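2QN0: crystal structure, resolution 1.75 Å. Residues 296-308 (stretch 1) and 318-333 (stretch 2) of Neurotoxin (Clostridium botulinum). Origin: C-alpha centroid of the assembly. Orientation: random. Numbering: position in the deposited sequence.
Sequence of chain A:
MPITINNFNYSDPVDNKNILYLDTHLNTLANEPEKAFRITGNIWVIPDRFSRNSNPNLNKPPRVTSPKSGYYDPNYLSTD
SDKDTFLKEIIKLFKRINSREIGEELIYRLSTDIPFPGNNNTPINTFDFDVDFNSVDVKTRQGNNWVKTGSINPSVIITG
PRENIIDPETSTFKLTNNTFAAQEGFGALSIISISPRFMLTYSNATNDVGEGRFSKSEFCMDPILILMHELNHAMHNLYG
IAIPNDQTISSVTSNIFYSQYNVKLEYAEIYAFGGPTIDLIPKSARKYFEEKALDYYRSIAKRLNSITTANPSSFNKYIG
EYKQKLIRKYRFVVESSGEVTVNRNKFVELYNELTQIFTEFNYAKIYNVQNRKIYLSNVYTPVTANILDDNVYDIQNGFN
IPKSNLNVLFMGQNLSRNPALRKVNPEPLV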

# COMPACT_ATOMS: atom_id res chain seq x y z
N TYR A 296 4.37 -17.16 -15.17
CA TYR A 296 5.34 -16.08 -15.04
C TYR A 296 6.42 -16.51 -14.05
O TYR A 296 7.59 -16.15 -14.20
CB TYR A 296 4.66 -14.79 -14.57
CG TYR A 296 3.95 -14.03 -15.67
CD1 TYR A 296 4.64 -13.62 -16.82
CD2 TYR A 296 2.61 -13.68 -15.55
CE1 TYR A 296 3.99 -12.89 -17.82
CE2 TYR A 296 1.96 -12.95 -16.54
CZ TYR A 296 2.65 -12.56 -17.67
OH TYR A 296 2.01 -11.83 -18.65
N TYR A 297 6.03 -17.27 -13.03
CA TYR A 297 6.99 -17.74 -12.03
C TYR A 297 7.94 -18.75 -12.66
O TYR A 297 9.13 -18.78 -12.34
CB TYR A 297 6.26 -18.37 -10.84
CG TYR A 297 5.87 -17.39 -9.75
CD1 TYR A 297 5.50 -16.08 -10.06
CD2 TYR A 297 5.87 -17.77 -8.40
CE1 TYR A 297 5.14 -15.17 -9.05
CE2 TYR A 297 5.51 -16.87 -7.39
CZ TYR A 297 5.15 -15.58 -7.73
OH TYR A 297 4.79 -14.69 -6.73
N ARG A 298 7.42 -19.59 -13.55
CA ARG A 298 8.27 -20.58 -14.22
C ARG A 298 9.30 -19.85 -15.07
O ARG A 298 10.46 -20.28 -15.14
CB ARG A 298 7.42 -21.51 -15.10
CG ARG A 298 6.56 -22.47 -14.31
CD ARG A 298 5.70 -23.33 -15.24
NE ARG A 298 4.80 -24.21 -14.49
CZ ARG A 298 5.20 -25.24 -13.76
NH1 ARG A 298 6.49 -25.54 -13.66
NH2 ARG A 298 4.30 -25.98 -13.11
N SER A 299 8.89 -18.76 -15.71
CA SER A 299 9.80 -17.99 -16.53
C SER A 299 10.89 -17.37 -15.65
O SER A 299 12.04 -17.25 -16.08
CB SER A 299 9.04 -16.90 -17.29
OG SER A 299 9.91 -16.17 -18.14
N ILE A 300 10.53 -16.98 -14.43
CA ILE A 300 11.49 -16.39 -13.50
C ILE A 300 12.51 -17.46 -13.08
O ILE A 300 13.71 -17.20 -13.02
CB ILE A 300 10.79 -15.84 -12.22
CG1 ILE A 300 9.95 -14.62 -12.57
CG2 ILE A 300 11.83 -15.50 -11.16
CD1 ILE A 300 10.73 -13.47 -13.13
N ALA A 301 12.02 -18.67 -12.80
CA ALA A 301 12.90 -19.76 -12.40
C ALA A 301 13.93 -20.00 -13.50
O ALA A 301 15.11 -20.25 -13.23
CB ALA A 301 12.10 -21.03 -12.14
N LYS A 302 13.48 -19.93 -14.75
CA LYS A 302 14.36 -20.13 -15.90
C LYS A 302 15.44 -19.05 -15.90
O LYS A 302 16.61 -19.34 -16.15
CB LYS A 302 13.55 -20.05 -17.20
CG LYS A 302 14.41 -20.10 -18.46
CD LYS A 302 13.55 -19.98 -19.71
CE LYS A 302 14.42 -20.00 -20.96
NZ LYS A 302 15.21 -21.25 -21.06
N ARG A 303 15.05 -17.81 -15.63
CA ARG A 303 16.00 -16.71 -15.59
C ARG A 303 17.05 -16.98 -14.51
O ARG A 303 18.24 -16.81 -14.74
CB ARG A 303 15.30 -15.38 -15.30
CG ARG A 303 14.58 -14.76 -16.50
CD ARG A 303 13.79 -13.52 -16.08
NE ARG A 303 13.11 -12.87 -17.20
CZ ARG A 303 13.64 -11.93 -17.97
NH1 ARG A 303 14.88 -11.51 -17.76
NH2 ARG A 303 12.93 -11.39 -18.95
N LEU A 304 16.59 -17.42 -13.34
CA LEU A 304 17.51 -17.69 -12.24
C LEU A 304 18.54 -18.77 -12.57
O LEU A 304 19.60 -18.84 -11.93
CB LEU A 304 16.73 -18.09 -10.98
CG LEU A 304 15.90 -16.96 -10.35
CD1 LEU A 304 15.12 -17.49 -9.16
CD2 LEU A 304 16.82 -15.81 -9.93
N ASN A 305 18.25 -19.59 -13.56
CA ASN A 305 19.19 -20.64 -13.97
C ASN A 305 20.08 -20.12 -15.09
O ASN A 305 20.95 -20.85 -15.57
CB ASN A 305 18.45 -21.88 -14.49
CG ASN A 305 17.70 -22.61 -13.40
OD1 ASN A 305 18.21 -22.83 -12.31
ND2 ASN A 305 16.47 -23.01 -13.70
N SER A 306 19.88 -18.87 -15.50
CA SER A 306 20.65 -18.30 -16.61
C SER A 306 21.43 -17.02 -16.32
O SER A 306 22.08 -16.49 -17.22
CB SER A 306 19.70 -18.03 -17.78
OG SER A 306 18.83 -19.12 -18.00
N ILE A 307 21.37 -16.51 -15.10
CA ILE A 307 22.06 -15.26 -14.79
C ILE A 307 23.58 -15.33 -14.90
O ILE A 307 24.23 -16.13 -14.23
CB ILE A 307 21.71 -14.74 -13.38
CG1 ILE A 307 20.19 -14.73 -13.18
CG2 ILE A 307 22.26 -13.33 -13.21
CD1 ILE A 307 19.44 -13.85 -14.18
N THR A 308 24.14 -14.46 -15.74
CA THR A 308 25.59 -14.40 -15.94
C THR A 308 26.11 -12.97 -15.81
O THR A 308 27.31 -12.75 -15.66
CB THR A 308 25.98 -14.91 -17.33
OG1 THR A 308 25.42 -14.05 -18.33
CG2 THR A 308 25.49 -16.32 -17.54
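Stretch 2, residues 318-333: YIGEYKQKLIRKYRFV

No direct hydrogen bond joins the two stretches; the polar links run through water, at Lys323. Its NZ donates to two waters, each at 2.7 Å. One of these waters donates to Leu304 O at 2.7 Å, the other to Asn305 OD1 at 2.7 Å. The Lys323 side chain is extended, with all four chi angles t. Lys323 CE lies 3.3 Å from Leu304 O.

Stretch 2 is helical from Ile319 to about Tyr330, with Tyr318 at the N-cap position. It runs nearly antiparallel to helix 296-304, with a signed crossing angle of -158°. The axes come no closer than 11.0 Å, and side chains pack between them. The register follows from the direction: Ile307 lies near Ile319, Leu304 near Lys323 and Tyr297 near Tyr330.

Arg331 leaves helical geometry with positive phi. Phe332 follows, and its N still bonds to Ile327 O at 3.0 Å. The CA-to-CB bond of Phe332 points toward stretch 1, and its ring packs against it. Ala301 CB lies over one face, 4.1 Å from Phe332 CE2. At the ring edge, Ile300 CG2 is 3.9 Å from Phe332 CE2, and Leu304 CD1 is 3.8 Å from Phe332 CD2. Phe332 CZ also approaches Tyr297 O at 3.3 Å.

Tyr330 points its ring edge at the face of Tyr297. The centroids are 4.8 Å apart and the planes meet at 73°; Tyr330 CD1 is 3.5 Å from Tyr297 CZ. Ile300 CG2 packs 3.8 Å from Tyr330 CE2.

Leu304 has the largest area covered by the other stretch. Its CD2 is 4.1 Å from Leu326 CD1, and its CD1 is 4.1 Å from Ile327 CG1. Beyond the first helix, Ile307 CG2 meets Ile319 CG2 at 3.5 Å. Ile319 CD1 also reaches the Thr308 backbone, 3.8 Å from Thr308 C.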

# COMPACT_ATOMS: atom_id res chain seq x y z
N TYR A 318 27.68 -10.14 -6.81
CA TYR A 318 26.60 -10.50 -5.89
C TYR A 318 25.45 -11.26 -6.56
O TYR A 318 24.36 -11.33 -6.01
CB TYR A 318 26.06 -9.24 -5.21
CG TYR A 318 27.14 -8.46 -4.48
CD1 TYR A 318 27.85 -9.03 -3.43
CD2 TYR A 318 27.47 -7.16 -4.88
CE1 TYR A 318 28.87 -8.33 -2.79
CE2 TYR A 318 28.49 -6.45 -4.25
CZ TYR A 318 29.19 -7.04 -3.21
OH TYR A 318 30.20 -6.35 -2.58
N ILE A 319 25.70 -11.81 -7.74
CA ILE A 319 24.66 -12.55 -8.45
C ILE A 319 24.17 -13.74 -7.64
O ILE A 319 22.97 -14.00 -7.56
CB ILE A 319 25.17 -13.03 -9.84
CG1 ILE A 319 25.32 -11.82 -10.77
CG2 ILE A 319 24.21 -14.05 -10.43
CD1 ILE A 319 25.92 -12.15 -12.12
N GLY A 320 25.10 -14.46 -7.01
CA GLY A 320 24.73 -15.62 -6.22
C GLY A 320 23.86 -15.24 -5.03
O GLY A 320 22.89 -15.93 -4.71
N GLU A 321 24.21 -14.14 -4.38
CA GLU A 321 23.47 -13.64 -3.23
C GLU A 321 22.02 -13.33 -3.59
O GLU A 321 21.10 -13.73 -2.88
CB GLU A 321 24.12 -12.36 -2.70
CG GLU A 321 23.39 -11.73 -1.52
CD GLU A 321 23.89 -10.34 -1.20
OE1 GLU A 321 25.10 -10.10 -1.36
OE2 GLU A 321 23.08 -9.48 -0.77
N TYR A 322 21.83 -12.61 -4.68
CA TYR A 322 20.48 -12.24 -5.09
C TYR A 322 19.70 -13.40 -5.67
O TYR A 322 18.47 -13.44 -5.57
CB TYR A 322 20.52 -11.03 -6.02
CG TYR A 322 20.78 -9.78 -5.22
CD1 TYR A 322 22.08 -9.35 -4.94
CD2 TYR A 322 19.72 -9.12 -4.59
CE1 TYR A 322 22.31 -8.30 -4.05
CE2 TYR A 322 19.94 -8.08 -3.70
CZ TYR A 322 21.24 -7.67 -3.43
OH TYR A 322 21.45 -6.68 -2.51
N LYS A 323 20.40 -14.36 -6.26
CA LYS A 323 19.73 -15.54 -6.80
C LYS A 323 19.09 -16.25 -5.60
O LYS A 323 17.93 -16.65 -5.65
CB LYS A 323 20.74 -16.45 -7.50
CG LYS A 323 20.18 -17.79 -7.95
CD LYS A 323 21.23 -18.58 -8.72
CE LYS A 323 20.73 -19.97 -9.08
NZ LYS A 323 21.78 -20.73 -9.81
N GLN A 324 19.86 -16.40 -4.53
CA GLN A 324 19.37 -17.06 -3.32
C GLN A 324 18.21 -16.30 -2.67
O GLN A 324 17.25 -16.91 -2.20
CB GLN A 324 20.50 -17.23 -2.31
CG GLN A 324 21.56 -18.23 -2.75
CD GLN A 324 20.97 -19.60 -3.06
OE1 GLN A 324 20.27 -20.18 -2.23
NE2 GLN A 324 21.25 -20.11 -4.25
N LYS A 325 18.30 -14.98 -2.65
CA LYS A 325 17.24 -14.17 -2.05
C LYS A 325 15.94 -14.33 -2.83
O LYS A 325 14.86 -14.44 -2.25
CB LYS A 325 17.64 -12.69 -2.03
CG LYS A 325 18.75 -12.36 -1.04
CD LYS A 325 19.04 -10.86 -0.99
CE LYS A 325 20.09 -10.54 0.08
NZ LYS A 325 20.39 -9.09 0.17
N LEU A 326 16.04 -14.35 -4.16
CA LEU A 326 14.87 -14.49 -5.00
C LEU A 326 14.29 -15.90 -4.92
O LEU A 326 13.07 -16.09 -5.00
CB LEU A 326 15.22 -14.11 -6.44
CG LEU A 326 15.59 -12.63 -6.55
CD1 LEU A 326 16.30 -12.35 -7.87
CD2 LEU A 326 14.34 -11.77 -6.42
N ILE A 327 15.15 -16.90 -4.76
CA ILE A 327 14.69 -18.28 -4.63
C ILE A 327 13.81 -18.37 -3.37
O ILE A 327 12.76 -19.01 -3.38
CB ILE A 327 15.88 -19.26 -4.50
CG1 ILE A 327 16.58 -19.39 -5.85
CG2 ILE A 327 15.38 -20.61 -3.99
CD1 ILE A 327 17.88 -20.18 -5.81
N ARG A 328 14.25 -17.71 -2.30
CA ARG A 328 13.48 -17.72 -1.05
C ARG A 328 12.17 -16.94 -1.20
O ARG A 328 11.13 -17.35 -0.68
CB ARG A 328 14.29 -17.11 0.10
CG ARG A 328 15.45 -17.98 0.59
CD ARG A 328 16.00 -17.47 1.92
NE ARG A 328 16.68 -16.18 1.81
CZ ARG A 328 17.95 -16.02 1.45
NH1 ARG A 328 18.70 -17.08 1.15
NH2 ARG A 328 18.48 -14.81 1.39
N LYS A 329 12.22 -15.81 -1.91
CA LYS A 329 11.03 -14.98 -2.13
C LYS A 329 9.90 -15.78 -2.77
O LYS A 329 8.77 -15.82 -2.27
CB LYS A 329 11.37 -13.80 -3.04
CG LYS A 329 10.15 -13.02 -3.52
CD LYS A 329 10.54 -11.97 -4.55
CE LYS A 329 9.31 -11.23 -5.07
NZ LYS A 329 9.64 -10.33 -6.21
N TYR A 330 10.21 -16.41 -3.90
CA TYR A 330 9.23 -17.17 -4.66
C TYR A 330 9.01 -18.59 -4.15
O TYR A 330 8.16 -19.32 -4.67
CB TYR A 330 9.65 -17.20 -6.12
CG TYR A 330 9.69 -15.83 -6.77
CD1 TYR A 330 8.53 -15.10 -6.99
CD2 TYR A 330 10.91 -15.27 -7.18
CE1 TYR A 330 8.56 -13.85 -7.59
CE2 TYR A 330 10.95 -14.01 -7.79
CZ TYR A 330 9.77 -13.31 -7.99
OH TYR A 330 9.79 -12.07 -8.60
N ARG A 331 9.78 -18.99 -3.14
CA ARG A 331 9.68 -20.32 -2.55
C ARG A 331 9.94 -21.42 -3.59
O ARG A 331 9.25 -22.44 -3.62
CB ARG A 331 8.30 -20.52 -1.91
CG ARG A 331 8.03 -19.51 -0.80
CD ARG A 331 6.71 -19.75 -0.10
NE ARG A 331 6.42 -18.70 0.87
CZ ARG A 331 5.32 -18.64 1.61
NH1 ARG A 331 4.39 -19.58 1.50
NH2 ARG A 331 5.15 -17.63 2.46
N PHE A 332 10.93 -21.19 -4.44
CA PHE A 332 11.30 -22.16 -5.45
C PHE A 332 12.09 -23.28 -4.80
O PHE A 332 12.51 -23.17 -3.65
CB PHE A 332 12.15 -21.51 -6.55
CG PHE A 332 11.41 -20.52 -7.41
CD1 PHE A 332 10.05 -20.67 -7.67
CD2 PHE A 332 12.09 -19.47 -8.02
CE1 PHE A 332 9.38 -19.79 -8.52
CE2 PHE A 332 11.44 -18.59 -8.88
CZ PHE A 332 10.08 -18.76 -9.13
N VAL A 333 12.27 -24.36 -5.55
CA VAL A 333 13.02 -25.51 -5.06
C VAL A 333 14.33 -25.61 -5.82
O VAL A 333 14.40 -25.25 -7.00
CB VAL A 333 12.23 -26.83 -5.25
CG1 VAL A 333 13.07 -28.02 -4.81
CG2 VAL A 333 10.93 -26.77 -4.47
O HOH W 1 22.17 -19.56 -12.24
O HOH W 2 20.63 -22.83 -11.15